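Local coordinates for N-acetylmuramoyl-l-alanine amidase AMID (Escherichia coli, PDB 2WKX) that cuts, with a bound zinc ion, the amide link between N-acetylmuramoyl residues and L-amino acids in cell-wall glycopeptides, at the interface of chains A and B. Numbering follows the deposited sequence. Chains: chain A/B, N-acetylmuramoyl-l-alanine amidase AMID.

Contact 1 and contact 2 lie along one N-terminal stretch of chain B laid over chain A, the centres of their C-alpha atoms about 14 Å apart. Contact 2 takes in strands 8-10 and 15-17 of chain B and strand 69-74 of chain A; contact 1 takes in B:Ala22 and B:Ala24, a few residues further on, and A:Val76, just past that strand. The pattern resembles an exchanged N-terminal arm, and the two-fold repeats both contacts with the chains swapped. The centres of contacts 1 and 2 lie about 9 and 11 Å from the catalytic A:Glu104. This dimer may or may not form in the cell.

Contact 1: the interface of chains A and B. Residues chain A 48-49, 53-54, 76, 82; chain B 22, 24.
The hydroxyl OG of A:Ser54 gives a short hydrogen bond, 2.6 Å, to the backbone carbonyl O of B:Ala24. The donor lies in the carbonyl plane, at a C=O...O angle of 146°. Serine fits here because its hydroxyl can reach a backbone acceptor while its short side chain lets the partner segment come close. The torsion chi1 of 63° sets OG between the backbone N and the carbonyl carbon of A:Ser54, and from there it points at chain B.

The methyl CB of B:Ala24 lies near the same serine, 3.6 Å from A:Ser54 OG, so one side chain meets both a polar and an apolar part of this alanine. B:Ala22 inserts its methyl among several groups of chain A. Its CB is 3.4 Å from A:Leu48 O, a plain contact with a backbone carbonyl, and 3.7 Å from the methylene CB of A:Ser54. From another side comes A:Val76, whose branch CG2, and not CG1, touches B:Ala22 CB at 3.7 Å. A:Thr49 meets the alanine through its CA, 3.8 Å from B:Ala22 CA, and with its methyl CG2, which faces the same B:Ala22 CA. Alanine suits both positions on chain B: a methyl is small enough for the close approach of the main chains, yet gives the valine and serine carbons an apolar partner.

In the fold, chain B crosses here as a loop segment just ahead of its strand 25-27. Chain A receives it with the end of helix 41-48, the loop residues A:Val53 and A:Ser54, A:Val76 beyond strand 69-74, and A:Ala82 at the end of strand 80-82.

Contact 2: the interface of chains A and B. Residues chain A 71-74; chain B 8, 17, 19.
B:Asp17 lies against the indole of A:Trp73, the two side chains running parallel in the same sense. The carboxylate and ring planes are 23° apart, so the acid lies nearly flat over one indole face. Its methylene CB packs on that broad face, 3.8 Å from the centroid of the five-membered ring, a CH-pi contact that suits tryptophan. OD2 overhangs the border of the ring near NE1, where the polar N-H and A:Arg71 may make it more tolerable. CG anti to the backbone N (chi1 -172°) lays the carboxylate along the indole. A short acid fits here, offering its methylene to the ring, one oxygen to A:Arg71 and the other to B:Arg19 N.

The guanidinium of A:Arg71 stands perpendicular to the carboxylate, and NH1 is 3.7 Å from B:Asp17 OD2, a long salt bridge without flat two-pronged pairing. The arginine chain bends at chi3 (-76°), and its CD packs on B:Asp17 CB, so the aliphatic part is used as well as the charge. B:Ile8 comes in square to this arginine; its long branch carries CD1 into the corner formed by the guanidinium faces of A:Arg71 and B:Arg19. The NH1 atoms of A:Arg71 and B:Arg19 come within 4.1 Å, and the carboxylate of B:Asp17 would probably offset their charge.

Beneath, A:Trp73 and B:Asp17 form a parallel beta bridge. B:Asp17 N donates to A:Ile72 O at 2.8 Å, and A:Gln74 N to B:Asp17 O at 2.9 Å, joining strand 15-17 to strand 69-74. A water links B:Asp17 O to A:Gln74 O. Within chain B, B:Arg19 N donates to B:Asp17 OD1 at 3.1 Å, nearly in line with its C-O bond, and helps fix the carboxylate's rotation.

Contact 1: the interface of chains A and B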
ATOM      1  N   LEU A  48     -20.723  -8.566   4.868  1.00  9.49           N
ATOM      2  CA  LEU A  48     -19.815  -7.468   4.515  1.00  8.84           C
ATOM      3  C   LEU A  48     -19.745  -6.379   5.588  1.00 10.29           C
ATOM      4  O   LEU A  48     -18.948  -5.446   5.490  1.00  9.52           O
ATOM      5  CB  LEU A  48     -20.200  -6.872   3.162  1.00  8.63           C
ATOM      6  CG  LEU A  48     -19.854  -7.790   1.975  1.00  7.92           C
ATOM      7  CD1 LEU A  48     -20.624  -7.315   0.733  1.00  9.95           C
ATOM      8  CD2 LEU A  48     -18.332  -7.846   1.695  1.00  9.95           C
ATOM      9  N   THR A  49     -20.585  -6.521   6.611  1.00 11.71           N
ATOM     10  CA  THR A  49     -20.534  -5.638   7.776  1.00 12.94           C
ATOM     11  C   THR A  49     -20.044  -6.388   9.040  1.00 16.00           C
ATOM     12  O   THR A  49     -20.077  -5.808  10.128  1.00 17.21           O
ATOM     13  CB  THR A  49     -21.893  -4.885   8.012  1.00 13.27           C
ATOM     14  OG1 THR A  49     -22.965  -5.828   8.143  1.00 11.05           O
ATOM     15  CG2 THR A  49     -22.201  -3.931   6.858  1.00 12.67           C
ATOM     16  N   VAL A  53     -14.659  -9.436   6.948  1.00 14.37           N
ATOM     17  CA  VAL A  53     -14.651  -8.999   5.546  0.50 12.07           C
ATOM     18  C   VAL A  53     -15.541  -7.755   5.378  1.00 11.07           C
ATOM     19  O   VAL A  53     -16.471  -7.541   6.163  1.00 10.25           O
ATOM     20  CB  VAL A  53     -15.079 -10.194   4.620  0.50 13.64           C
ATOM     21  CG1 VAL A  53     -16.507 -10.642   4.897  0.50 14.12           C
ATOM     22  CG2 VAL A  53     -14.911  -9.894   3.134  0.50 13.09           C
ATOM     23  N   SER A  54     -15.275  -6.951   4.351  1.00  9.59           N
ATOM     24  CA  SER A  54     -16.099  -5.778   4.039  1.00  7.91           C
ATOM     25  C   SER A  54     -15.779  -5.351   2.601  1.00  9.57           C
ATOM     26  O   SER A  54     -14.874  -5.911   1.979  1.00 12.33           O
ATOM     27  CB  SER A  54     -15.820  -4.623   5.031  1.00  8.64           C
ATOM     28  OG  SER A  54     -14.468  -4.158   4.952  1.00  8.93           O
ATOM     29  N   VAL A  76     -18.206   1.466   3.728  1.00  9.43           N
ATOM     30  CA  VAL A  76     -16.924   1.949   4.271  1.00  7.49           C
ATOM     31  C   VAL A  76     -16.581   3.258   3.573  1.00  9.15           C
ATOM     32  O   VAL A  76     -16.694   3.330   2.343  1.00  8.72           O
ATOM     33  CB  VAL A  76     -15.755   0.918   4.022  1.00  7.15           C
ATOM     34  CG1 VAL A  76     -14.386   1.489   4.510  1.00  6.66           C
ATOM     35  CG2 VAL A  76     -16.057  -0.454   4.649  1.00  6.85           C
ATOM     36  N   ALA A  82     -11.161  -1.248   3.173  1.00  7.45           N
ATOM     37  CA  ALA A  82     -12.107  -2.323   3.466  1.00  6.37           C
ATOM     38  C   ALA A  82     -11.349  -3.652   3.332  1.00  5.78           C
ATOM     39  O   ALA A  82     -10.286  -3.711   2.697  1.00  6.58           O
ATOM     40  CB  ALA A  82     -13.274  -2.272   2.498  1.00  7.59           C
TER
ATOM     41  N   ALA B  22     -19.790  -0.967   7.861  1.00 11.98           N
ATOM     42  CA  ALA B  22     -19.010  -2.173   8.132  1.00  9.43           C
ATOM     43  C   ALA B  22     -18.124  -1.987   9.361  1.00 11.04           C
ATOM     44  O   ALA B  22     -17.588  -0.891   9.598  1.00 11.81           O
ATOM     45  CB  ALA B  22     -18.122  -2.517   6.926  1.00  7.73           C
ATOM     46  N   ALA B  24     -15.277  -3.786   9.643  1.00 11.42           N
ATOM     47  CA  ALA B  24     -13.908  -3.902   9.108  1.00 10.79           C
ATOM     48  C   ALA B  24     -13.612  -2.688   8.224  1.00 11.36           C
ATOM     49  O   ALA B  24     -13.789  -2.712   7.001  1.00 11.67           O
ATOM     50  CB  ALA B  24     -13.729  -5.217   8.354  1.00 10.38           C
TER

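Contact 2: the interface of chains A and B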
ATOM      1  N   ARG A  71     -30.410   2.761  -6.249  1.00  7.39           N
ATOM      2  CA  ARG A  71     -29.755   2.883  -4.942  1.00  7.46           C
ATOM      3  C   ARG A  71     -28.648   1.841  -4.785  1.00  9.33           C
ATOM      4  O   ARG A  71     -28.864   0.643  -5.044  1.00  8.38           O
ATOM      5  CB  ARG A  71     -30.774   2.744  -3.801  1.00  9.04           C
ATOM      6  CG  ARG A  71     -30.178   2.880  -2.401  1.00  7.97           C
ATOM      7  CD  ARG A  71     -31.270   2.894  -1.326  1.00 10.15           C
ATOM      8  NE  ARG A  71     -31.947   4.185  -1.311  1.00 10.88           N
ATOM      9  CZ  ARG A  71     -32.932   4.511  -0.471  1.00 14.59           C
ATOM     10  NH1 ARG A  71     -33.360   3.644   0.439  1.00 15.14           N
ATOM     11  NH2 ARG A  71     -33.496   5.707  -0.547  1.00 12.67           N
ATOM     12  N   ILE A  72     -27.480   2.327  -4.364  1.00  6.58           N
ATOM     13  CA  ILE A  72     -26.292   1.512  -4.082  1.00  8.31           C
ATOM     14  C   ILE A  72     -25.907   1.714  -2.609  1.00  9.56           C
ATOM     15  O   ILE A  72     -26.020   2.831  -2.097  1.00  8.45           O
ATOM     16  CB  ILE A  72     -25.108   1.898  -5.041  1.00  9.14           C
ATOM     17  CG1 ILE A  72     -25.424   1.547  -6.508  1.00  8.77           C
ATOM     18  CG2 ILE A  72     -23.780   1.224  -4.634  1.00  7.44           C
ATOM     19  CD1 ILE A  72     -24.465   2.238  -7.540  1.00  9.84           C
ATOM     20  N   TRP A  73     -25.446   0.654  -1.932  1.00  7.12           N
ATOM     21  CA  TRP A  73     -25.071   0.756  -0.527  1.00  7.56           C
ATOM     22  C   TRP A  73     -23.587   1.052  -0.386  1.00  8.43           C
ATOM     23  O   TRP A  73     -22.769   0.437  -1.080  1.00  8.29           O
ATOM     24  CB  TRP A  73     -25.423  -0.519   0.238  1.00  9.54           C
ATOM     25  CG  TRP A  73     -26.842  -0.491   0.776  1.00  9.65           C
ATOM     26  CD1 TRP A  73     -27.218  -0.364   2.086  1.00 10.81           C
ATOM     27  CD2 TRP A  73     -28.055  -0.553   0.013  1.00  8.31           C
ATOM     28  NE1 TRP A  73     -28.598  -0.365   2.190  1.00 10.55           N
ATOM     29  CE2 TRP A  73     -29.133  -0.483   0.934  1.00 10.01           C
ATOM     30  CE3 TRP A  73     -28.339  -0.676  -1.355  1.00  8.55           C
ATOM     31  CZ2 TRP A  73     -30.478  -0.523   0.529  1.00 10.95           C
ATOM     32  CZ3 TRP A  73     -29.693  -0.720  -1.756  1.00  9.80           C
ATOM     33  CH2 TRP A  73     -30.733  -0.643  -0.812  1.00 10.65           C
ATOM     34  N   GLN A  74     -23.275   2.019   0.475  1.00  7.04           N
ATOM     35  CA  GLN A  74     -21.882   2.305   0.822  1.00  6.53           C
ATOM     36  C   GLN A  74     -21.647   1.891   2.268  1.00  9.45           C
ATOM     37  O   GLN A  74     -22.334   2.379   3.181  1.00 10.13           O
ATOM     38  CB  GLN A  74     -21.486   3.755   0.584  1.00  9.03           C
ATOM     39  CG  GLN A  74     -19.990   3.973   0.899  1.00  9.28           C
ATOM     40  CD  GLN A  74     -19.488   5.372   0.679  1.00 12.54           C
ATOM     41  OE1 GLN A  74     -20.248   6.277   0.331  1.00 12.15           O
ATOM     42  NE2 GLN A  74     -18.183   5.561   0.885  1.00 11.54           N
TER
ATOM     43  N   ILE B   8     -28.826   9.027   3.120  1.00 25.30           N
ATOM     44  CA  ILE B   8     -28.984   8.908   1.669  1.00 26.35           C
ATOM     45  C   ILE B   8     -28.242  10.068   1.008  1.00 27.36           C
ATOM     46  O   ILE B   8     -28.507  11.236   1.306  1.00 28.37           O
ATOM     47  CB  ILE B   8     -30.478   8.879   1.202  1.00 25.54           C
ATOM     48  CG1 ILE B   8     -31.274   7.751   1.881  1.00 23.31           C
ATOM     49  CG2 ILE B   8     -30.575   8.781  -0.330  1.00 26.83           C
ATOM     50  CD1 ILE B   8     -30.688   6.333   1.760  1.00 22.42           C
ATOM     51  N   ASP B  17     -26.733   4.725  -0.168  1.00 11.00           N
ATOM     52  CA  ASP B  17     -27.308   4.482   1.143  1.00  9.64           C
ATOM     53  C   ASP B  17     -26.154   4.173   2.112  1.00  9.55           C
ATOM     54  O   ASP B  17     -25.484   3.133   2.009  1.00  8.35           O
ATOM     55  CB  ASP B  17     -28.317   3.336   1.036  1.00  9.16           C
ATOM     56  CG  ASP B  17     -29.118   3.128   2.302  1.00 12.12           C
ATOM     57  OD1 ASP B  17     -28.630   3.455   3.407  1.00 12.99           O
ATOM     58  OD2 ASP B  17     -30.249   2.616   2.175  1.00 12.73           O
ATOM     59  N   ARG B  19     -26.392   4.009   5.525  1.00 13.58           N
ATOM     60  CA  ARG B  19     -26.954   3.711   6.851  1.00 15.77           C
ATOM     61  C   ARG B  19     -26.330   2.523   7.576  1.00 16.68           C
ATOM     62  O   ARG B  19     -26.327   2.473   8.807  1.00 17.79           O
ATOM     63  CB  ARG B  19     -28.467   3.514   6.758  1.00 17.65           C
ATOM     64  CG  ARG B  19     -29.235   4.793   6.502  1.00 19.88           C
ATOM     65  CD  ARG B  19     -30.629   4.444   6.014  1.00 21.09           C
ATOM     66  NE  ARG B  19     -31.454   5.637   5.872  1.00 25.50           N
ATOM     67  CZ  ARG B  19     -32.532   5.721   5.098  1.00 26.56           C
ATOM     68  NH1 ARG B  19     -32.930   4.681   4.368  1.00 26.09           N
ATOM     69  NH2 ARG B  19     -33.208   6.862   5.045  1.00 28.26           N
TER
HETATM   70  O   HOH W   1     -25.070   1.383   3.941  1.00 18.50           O